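Local coordinates for protein VipE (PDB 4QN8) that is of unknown biochemical function but is an effector of Legionella pneumophila, probably delivered into host cells, and is represented here by its N-terminal part, at residues Ser57-Ile62 with Leu103-Leu108; Glu121-Thr126 with Asn136-Leu141. All blocks are in the same frame, centred on the assembly; numbering follows the deposited sequence.

Contact 1: residues Ser57-Ile62 with Leu103-Leu108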
ATOM      1  N   SER A  57       0.660 -14.558   0.285  1.00 21.00           N
ATOM      2  CA  SER A  57       0.293 -13.932  -0.970  1.00 21.72           C
ATOM      3  C   SER A  57       1.080 -12.651  -1.167  1.00 20.62           C
ATOM      4  O   SER A  57       1.765 -12.168  -0.250  1.00 20.81           O
ATOM      5  CB  SER A  57      -1.201 -13.612  -0.992  1.00 18.40           C
ATOM      6  OG  SER A  57      -1.495 -12.568  -0.087  1.00 19.11           O
ATOM      7  N   LYS A  58       0.971 -12.079  -2.362  1.00 23.82           N
ATOM      8  CA  LYS A  58       1.576 -10.773  -2.609  1.00 23.95           C
ATOM      9  C   LYS A  58       1.008  -9.703  -1.681  1.00 21.48           C
ATOM     10  O   LYS A  58       1.769  -8.951  -1.061  1.00 21.46           O
ATOM     11  CB  LYS A  58       1.430 -10.368  -4.077  1.00 26.03           C
ATOM     12  CG  LYS A  58       2.030  -9.008  -4.403  1.00 25.05           C
ATOM     13  CD  LYS A  58       1.995  -8.767  -5.906  1.00 25.36           C
ATOM     14  CE  LYS A  58       2.478  -7.363  -6.249  1.00 26.90           C
ATOM     15  NZ  LYS A  58       2.765  -7.296  -7.718  1.00 31.22           N
HETATM   16  N   MSE A  59      -0.319  -9.631  -1.560  1.00 17.88           N
HETATM   17  CA  MSE A  59      -0.899  -8.690  -0.606  1.00 16.94           C
HETATM   18  C   MSE A  59      -0.492  -8.974   0.839  1.00 17.69           C
HETATM   19  O   MSE A  59      -0.254  -8.031   1.597  1.00 19.66           O
HETATM   20  CB  MSE A  59      -2.418  -8.572  -0.717  1.00 22.01           C
HETATM   21  CG  MSE A  59      -2.981  -7.611   0.341  1.00 22.57           C
HETATM   22 SE   MSE A  59      -2.172  -5.816   0.205  0.38 37.29          SE
HETATM   23  CE  MSE A  59      -2.870  -5.653  -1.575  1.00 14.09           C
ATOM     24  N   ASP A  60      -0.389 -10.247   1.225  1.00 21.83           N
ATOM     25  CA  ASP A  60       0.082 -10.563   2.577  1.00 19.71           C
ATOM     26  C   ASP A  60       1.427  -9.883   2.834  1.00 16.24           C
ATOM     27  O   ASP A  60       1.668  -9.347   3.917  1.00 15.43           O
ATOM     28  CB  ASP A  60       0.268 -12.072   2.760  1.00 17.70           C
ATOM     29  CG  ASP A  60      -1.049 -12.836   2.874  1.00 22.56           C
ATOM     30  OD1 ASP A  60      -2.086 -12.226   3.227  1.00 24.20           O
ATOM     31  OD2 ASP A  60      -1.026 -14.068   2.613  1.00 21.33           O
ATOM     32  N   ALA A  61       2.308  -9.928   1.840  1.00 17.83           N
ATOM     33  CA  ALA A  61       3.662  -9.399   2.010  1.00 20.00           C
ATOM     34  C   ALA A  61       3.664  -7.877   2.102  1.00 20.85           C
ATOM     35  O   ALA A  61       4.384  -7.290   2.921  1.00 19.49           O
ATOM     36  CB  ALA A  61       4.546  -9.856   0.874  1.00 18.15           C
ATOM     37  N   ILE A  62       2.878  -7.234   1.244  1.00 18.22           N
ATOM     38  CA  ILE A  62       2.767  -5.776   1.279  1.00 18.12           C
ATOM     39  C   ILE A  62       2.142  -5.312   2.601  1.00 15.59           C
ATOM     40  O   ILE A  62       2.606  -4.346   3.219  1.00 18.13           O
ATOM     41  CB  ILE A  62       1.944  -5.241   0.076  1.00 22.07           C
ATOM     42  CG1 ILE A  62       2.550  -5.732  -1.249  1.00 21.23           C
ATOM     43  CG2 ILE A  62       1.856  -3.718   0.128  1.00 21.53           C
ATOM     44  CD1 ILE A  62       1.829  -5.231  -2.500  1.00 23.97           C
ATOM     45  N   LEU A 103       1.731  -1.281  -3.165  1.00 14.54           N
ATOM     46  CA  LEU A 103       2.128  -0.537  -1.972  1.00 18.79           C
ATOM     47  C   LEU A 103       1.281   0.716  -1.780  1.00 19.36           C
ATOM     48  O   LEU A 103       0.948   1.087  -0.642  1.00 21.67           O
ATOM     49  CB  LEU A 103       3.607  -0.163  -2.048  1.00 22.38           C
ATOM     50  CG  LEU A 103       4.171   0.474  -0.779  1.00 16.22           C
ATOM     51  CD1 LEU A 103       4.111  -0.491   0.439  1.00 12.42           C
ATOM     52  CD2 LEU A 103       5.609   0.908  -1.017  1.00 23.04           C
ATOM     53  N   GLU A 104       0.934   1.370  -2.884  1.00 17.49           N
ATOM     54  CA  GLU A 104       0.116   2.571  -2.797  1.00 18.23           C
ATOM     55  C   GLU A 104      -1.281   2.254  -2.266  1.00 17.70           C
ATOM     56  O   GLU A 104      -1.828   3.035  -1.492  1.00 20.50           O
ATOM     57  CB  GLU A 104       0.073   3.346  -4.119  1.00 19.20           C
ATOM     58  CG  GLU A 104      -0.655   2.644  -5.268  1.00 18.11           C
ATOM     59  CD  GLU A 104       0.283   1.837  -6.161  1.00 22.44           C
ATOM     60  OE1 GLU A 104       1.392   1.453  -5.694  1.00 20.82           O
ATOM     61  OE2 GLU A 104      -0.092   1.582  -7.327  1.00 23.94           O
ATOM     62  N   LYS A 105      -1.848   1.114  -2.664  1.00 19.81           N
ATOM     63  CA  LYS A 105      -3.143   0.694  -2.126  1.00 11.21           C
ATOM     64  C   LYS A 105      -3.031   0.411  -0.625  1.00 17.12           C
ATOM     65  O   LYS A 105      -3.902   0.805   0.171  1.00 17.48           O
ATOM     66  CB  LYS A 105      -3.704  -0.534  -2.858  1.00 13.43           C
ATOM     67  CG  LYS A 105      -4.952  -1.089  -2.167  1.00 18.72           C
ATOM     68  CD  LYS A 105      -5.851  -1.877  -3.111  1.00 20.88           C
ATOM     69  CE  LYS A 105      -5.255  -3.228  -3.456  1.00 17.54           C
ATOM     70  NZ  LYS A 105      -6.135  -3.940  -4.456  1.00 17.83           N
ATOM     71  N   ALA A 106      -1.952  -0.245  -0.222  1.00 15.78           N
ATOM     72  CA  ALA A 106      -1.802  -0.573   1.194  1.00 13.33           C
ATOM     73  C   ALA A 106      -1.557   0.646   2.080  1.00 16.23           C
ATOM     74  O   ALA A 106      -2.094   0.728   3.182  1.00 15.43           O
ATOM     75  CB  ALA A 106      -0.728  -1.615   1.413  1.00 12.06           C
ATOM     76  N   PHE A 107      -0.739   1.586   1.614  1.00 14.96           N
ATOM     77  CA  PHE A 107      -0.510   2.814   2.367  1.00 18.96           C
ATOM     78  C   PHE A 107      -1.810   3.602   2.514  1.00 15.64           C
ATOM     79  O   PHE A 107      -2.109   4.123   3.600  1.00 15.08           O
ATOM     80  CB  PHE A 107       0.553   3.670   1.679  1.00 16.45           C
ATOM     81  CG  PHE A 107       1.891   3.621   2.351  1.00 16.65           C
ATOM     82  CD1 PHE A 107       2.648   2.461   2.345  1.00 18.03           C
ATOM     83  CD2 PHE A 107       2.389   4.740   2.986  1.00 17.99           C
ATOM     84  CE1 PHE A 107       3.877   2.414   2.972  1.00 20.41           C
ATOM     85  CE2 PHE A 107       3.625   4.703   3.615  1.00 23.77           C
ATOM     86  CZ  PHE A 107       4.364   3.529   3.611  1.00 21.12           C
ATOM     87  N   LEU A 108      -2.583   3.693   1.437  1.00 15.02           N
ATOM     88  CA  LEU A 108      -3.868   4.401   1.497  1.00 16.85           C
ATOM     89  C   LEU A 108      -4.810   3.725   2.491  1.00 18.08           C
ATOM     90  O   LEU A 108      -5.457   4.395   3.303  1.00 16.05           O
ATOM     91  CB  LEU A 108      -4.520   4.482   0.106  1.00 17.70           C
ATOM     92  CG  LEU A 108      -5.916   5.110  -0.027  1.00 15.05           C
ATOM     93  CD1 LEU A 108      -5.936   6.536   0.497  1.00 16.41           C
ATOM     94  CD2 LEU A 108      -6.335   5.113  -1.498  1.00 13.87           C
TER
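No aromatic ring or other flat group enters the contact of Ile62 and Met59 with Leu103, Ala106 and Lys105; it is an aliphatic helix-helix crossing within an all-helical fold. The Phe107 ring packs instead on Leu78, Thr82 and Met85 of helix 75-88 and on Val66. The case illustrates how two helices can touch through a few aliphatic carbons: the axes of the segments 58-62 and 103-108 come no closer than 10.2 Å, crossing at -54°, and the bridge is made mainly by side chains.

Ile62 carries most of it. Its CG2 branch, lying anti to the backbone N, projects into the angle between Leu103 and Ala106, with CG2 3.6 Å from Ala106 CB and 3.8 Å from the backbone carbon Leu103 CA. Leu103 CD1 also touches this methyl, at 3.9 Å from Ile62 CG2. Phe38, from a loop, also touches the Ile62 side chain, while Val66, one turn further along the same helix, extends the packing on Leu103 and Ala106.

At the other flank, selenomethionine Met59 turns at chi2 and chi3 (57° and 61°), which brings its terminal CE to 3.9 Å from Lys105 CE; the two chains cross nearly at right angles. Lys105 meets it with aliphatic carbon, while its NZ is bonded to the carbonyls of Met98 and Gly100.

Helix 58-69 starts with a capping box: Asp60 N donates to Ser57 OG, and Ser57 N returns a bond to Asp60 OD2 at 2.9 Å, meeting it from above the carboxylate plane.

Contact 2: residues Glu121-Thr126 with Asn136-Leu141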
ATOM      1  N   GLU A 121      -8.907  13.013   1.727  1.00 22.67           N
ATOM      2  CA  GLU A 121      -8.436  13.989   0.747  1.00 22.88           C
ATOM      3  C   GLU A 121      -7.793  13.348  -0.497  1.00 19.59           C
ATOM      4  O   GLU A 121      -7.701  13.983  -1.549  1.00 23.85           O
ATOM      5  CB  GLU A 121      -7.468  14.976   1.404  1.00 26.00           C
ATOM      6  CG  GLU A 121      -8.060  15.732   2.596  1.00 38.47           C
ATOM      7  CD  GLU A 121      -7.038  16.619   3.294  1.00 52.27           C
ATOM      8  OE1 GLU A 121      -5.923  16.791   2.746  1.00 50.36           O
ATOM      9  OE2 GLU A 121      -7.350  17.143   4.391  1.00 59.50           O
ATOM     10  N   HIS A 122      -7.354  12.104  -0.376  1.00 19.68           N
ATOM     11  CA  HIS A 122      -6.683  11.423  -1.490  1.00 21.60           C
ATOM     12  C   HIS A 122      -7.642  11.148  -2.642  1.00 21.04           C
ATOM     13  O   HIS A 122      -7.215  11.005  -3.794  1.00 21.38           O
ATOM     14  CB  HIS A 122      -6.058  10.102  -1.051  1.00 19.02           C
ATOM     15  CG  HIS A 122      -4.904  10.250  -0.116  1.00 19.58           C
ATOM     16  ND1 HIS A 122      -3.805  11.031  -0.407  1.00 18.55           N
ATOM     17  CD2 HIS A 122      -4.666   9.697   1.097  1.00 22.19           C
ATOM     18  CE1 HIS A 122      -2.943  10.957   0.599  1.00 18.40           C
ATOM     19  NE2 HIS A 122      -3.441  10.150   1.512  1.00 16.88           N
ATOM     20  N   PHE A 123      -8.937  11.076  -2.338  1.00 19.99           N
ATOM     21  CA  PHE A 123      -9.934  10.789  -3.372  1.00 22.39           C
ATOM     22  C   PHE A 123     -10.227  11.996  -4.239  1.00 25.24           C
ATOM     23  O   PHE A 123     -10.932  11.883  -5.237  1.00 27.66           O
ATOM     24  CB  PHE A 123     -11.212  10.225  -2.746  1.00 21.72           C
ATOM     25  CG  PHE A 123     -10.980   8.936  -2.015  1.00 22.95           C
ATOM     26  CD1 PHE A 123     -10.976   7.728  -2.695  1.00 24.77           C
ATOM     27  CD2 PHE A 123     -10.699   8.933  -0.662  1.00 23.18           C
ATOM     28  CE1 PHE A 123     -10.734   6.537  -2.027  1.00 21.54           C
ATOM     29  CE2 PHE A 123     -10.456   7.744   0.010  1.00 18.38           C
ATOM     30  CZ  PHE A 123     -10.468   6.549  -0.671  1.00 22.35           C
ATOM     31  N   ASN A 124      -9.678  13.142  -3.849  1.00 26.59           N
ATOM     32  CA  ASN A 124      -9.752  14.367  -4.638  1.00 27.70           C
ATOM     33  C   ASN A 124      -8.554  14.568  -5.566  1.00 25.64           C
ATOM     34  O   ASN A 124      -8.527  15.511  -6.363  1.00 29.33           O
ATOM     35  CB  ASN A 124      -9.881  15.581  -3.712  1.00 29.85           C
ATOM     36  CG  ASN A 124     -11.225  15.650  -3.030  1.00 43.64           C
ATOM     37  OD1 ASN A 124     -12.233  15.185  -3.570  1.00 49.99           O
ATOM     38  ND2 ASN A 124     -11.254  16.237  -1.834  1.00 47.00           N
ATOM     39  N   SER A 125      -7.570  13.682  -5.461  1.00 22.57           N
ATOM     40  CA  SER A 125      -6.306  13.846  -6.167  1.00 22.86           C
ATOM     41  C   SER A 125      -6.515  13.639  -7.665  1.00 24.22           C
ATOM     42  O   SER A 125      -7.445  12.925  -8.073  1.00 20.67           O
ATOM     43  CB  SER A 125      -5.275  12.844  -5.637  1.00 23.71           C
ATOM     44  OG  SER A 125      -5.693  11.515  -5.929  1.00 22.47           O
ATOM     45  N   THR A 126      -5.658  14.257  -8.476  1.00 27.68           N
ATOM     46  CA  THR A 126      -5.771  14.154  -9.933  1.00 22.56           C
ATOM     47  C   THR A 126      -5.767  12.693 -10.382  1.00 23.79           C
ATOM     48  O   THR A 126      -6.555  12.294 -11.239  1.00 24.19           O
ATOM     49  CB  THR A 126      -4.625  14.913 -10.640  1.00 25.29           C
ATOM     50  OG1 THR A 126      -4.680  16.307 -10.288  1.00 26.46           O
ATOM     51  CG2 THR A 126      -4.742  14.782 -12.156  1.00 29.85           C
ATOM     52  N   ASN A 136     -19.865   6.368  -8.468  1.00 34.44           N
ATOM     53  CA  ASN A 136     -19.927   4.933  -8.239  1.00 30.90           C
ATOM     54  C   ASN A 136     -18.558   4.243  -8.335  1.00 26.51           C
ATOM     55  O   ASN A 136     -18.289   3.245  -7.637  1.00 25.08           O
ATOM     56  CB  ASN A 136     -20.924   4.303  -9.203  1.00 41.25           C
ATOM     57  CG  ASN A 136     -21.397   2.961  -8.736  1.00 42.14           C
ATOM     58  OD1 ASN A 136     -22.198   2.865  -7.804  1.00 50.68           O
ATOM     59  ND2 ASN A 136     -20.904   1.906  -9.373  1.00 40.21           N
ATOM     60  N   ASP A 137     -17.683   4.775  -9.188  1.00 22.77           N
ATOM     61  CA  ASP A 137     -16.316   4.277  -9.258  1.00 18.27           C
ATOM     62  C   ASP A 137     -15.636   4.479  -7.904  1.00 22.78           C
ATOM     63  O   ASP A 137     -14.934   3.599  -7.403  1.00 22.97           O
ATOM     64  CB  ASP A 137     -15.514   5.017 -10.346  1.00 22.62           C
ATOM     65  CG  ASP A 137     -16.112   4.861 -11.727  1.00 32.97           C
ATOM     66  OD1 ASP A 137     -16.534   3.736 -12.074  1.00 28.75           O
ATOM     67  OD2 ASP A 137     -16.166   5.872 -12.465  1.00 31.06           O
ATOM     68  N   ILE A 138     -15.847   5.653  -7.314  1.00 20.63           N
ATOM     69  CA  ILE A 138     -15.225   5.970  -6.027  1.00 17.45           C
ATOM     70  C   ILE A 138     -15.855   5.107  -4.949  1.00 18.63           C
ATOM     71  O   ILE A 138     -15.169   4.606  -4.066  1.00 17.24           O
ATOM     72  CB  ILE A 138     -15.419   7.457  -5.676  1.00 20.35           C
ATOM     73  CG1 ILE A 138     -14.554   8.329  -6.591  1.00 22.52           C
ATOM     74  CG2 ILE A 138     -15.104   7.734  -4.197  1.00 21.44           C
ATOM     75  CD1 ILE A 138     -13.067   8.065  -6.453  1.00 22.30           C
ATOM     76  N   ASP A 139     -17.176   4.936  -5.020  1.00 21.73           N
ATOM     77  CA  ASP A 139     -17.898   4.102  -4.051  1.00 24.11           C
ATOM     78  C   ASP A 139     -17.350   2.676  -3.986  1.00 26.30           C
ATOM     79  O   ASP A 139     -17.127   2.146  -2.900  1.00 26.81           O
ATOM     80  CB  ASP A 139     -19.379   4.042  -4.399  1.00 25.15           C
ATOM     81  CG  ASP A 139     -20.138   5.301  -3.991  1.00 39.08           C
ATOM     82  OD1 ASP A 139     -19.493   6.319  -3.668  1.00 41.44           O
ATOM     83  OD2 ASP A 139     -21.386   5.265  -3.993  1.00 41.65           O
ATOM     84  N   ASN A 140     -17.160   2.050  -5.146  1.00 22.70           N
ATOM     85  CA  ASN A 140     -16.600   0.696  -5.185  1.00 22.92           C
ATOM     86  C   ASN A 140     -15.137   0.665  -4.765  1.00 19.71           C
ATOM     87  O   ASN A 140     -14.681  -0.311  -4.151  1.00 20.56           O
ATOM     88  CB  ASN A 140     -16.775   0.053  -6.568  1.00 22.44           C
ATOM     89  CG  ASN A 140     -18.204  -0.367  -6.839  1.00 29.56           C
ATOM     90  OD1 ASN A 140     -18.902  -0.863  -5.949  1.00 41.81           O
ATOM     91  ND2 ASN A 140     -18.645  -0.177  -8.077  1.00 32.02           N
ATOM     92  N   LEU A 141     -14.387   1.712  -5.112  1.00 19.01           N
ATOM     93  CA  LEU A 141     -12.989   1.814  -4.681  1.00 18.11           C
ATOM     94  C   LEU A 141     -12.928   1.726  -3.161  1.00 18.20           C
ATOM     95  O   LEU A 141     -12.107   0.989  -2.600  1.00 18.73           O
ATOM     96  CB  LEU A 141     -12.339   3.115  -5.180  1.00 14.96           C
ATOM     97  CG  LEU A 141     -10.909   3.418  -4.704  1.00 17.21           C
ATOM     98  CD1 LEU A 141      -9.994   2.233  -5.033  1.00 14.87           C
ATOM     99  CD2 LEU A 141     -10.362   4.708  -5.330  1.00 19.85           C
TER
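Ile138 and Leu141, three residues apart on one helix, both turn toward Phe123 and reach the edge of its ring, a compact example of neighbouring aliphatic residues on one helix face receiving a single aromatic side chain. The segment opens at Asn136, whose carbonyl accepts the N-H of Asn140 in the regular helical pattern. Asp137 follows; its OD2 takes the backbone N-H of Gly134, tying the side chain back to the residue just ahead of helix 135-154, and its carbonyl holds Leu141 N.

Ile138 is the first to touch. Its CD1 stands 4.3 Å from Phe123 CD1, near the ring plane, so the meeting is a loose one of methyl and rim. Three residues on, Leu141 makes the closer approach: CD2 lies 3.8 Å from Phe123 CE1 and 4.1 Å from Phe123 CD1, again at the edge. With CG anti to the backbone N (chi1 175°), the Leu141 branch is carried out toward the ring, the two side chains running at a slant to each other. Lys142, the next residue of the helix, makes a cation-pi interaction with Phe123.

On the partner side, the 3-10 turn that presents Phe123 is closed just behind it. His122 O accepts two donors from one residue, Ser125 OG at 2.7 Å and Ser125 N at 3.2 Å, which should steady the bend before the next helix.

In the all-helical fold the contact joins the turn after helix 116-119 to helix 135-154. Val128 of helix 126-131 touches Phe123, Ile138 and Leu141 alike, Phe132 lies against Ile138 and Leu141, and Met112 of helix 103-114 touches Phe123.

Overall arrangement
The two contacts follow each other along the chain, contact 1 closing before contact 2 opens, with centres about 18 Å apart. Contact 1 lies near the middle of the chain, about 4 Å from its centre, and contact 2 about 16 Å from it. Helix 103-114 joins them: Leu108 CD1 packs 3.5 Å from His122 CD2, and helix 135-154, which supplies Leu141, also covers Lys105 through Ile145, Leu146 and Ile149. A beta-mercaptoethanol molecule, probably from the crystallisation liquor, sits about 6 Å from the Met59 side chain in contact 1; whether it marks a functional pocket is not established.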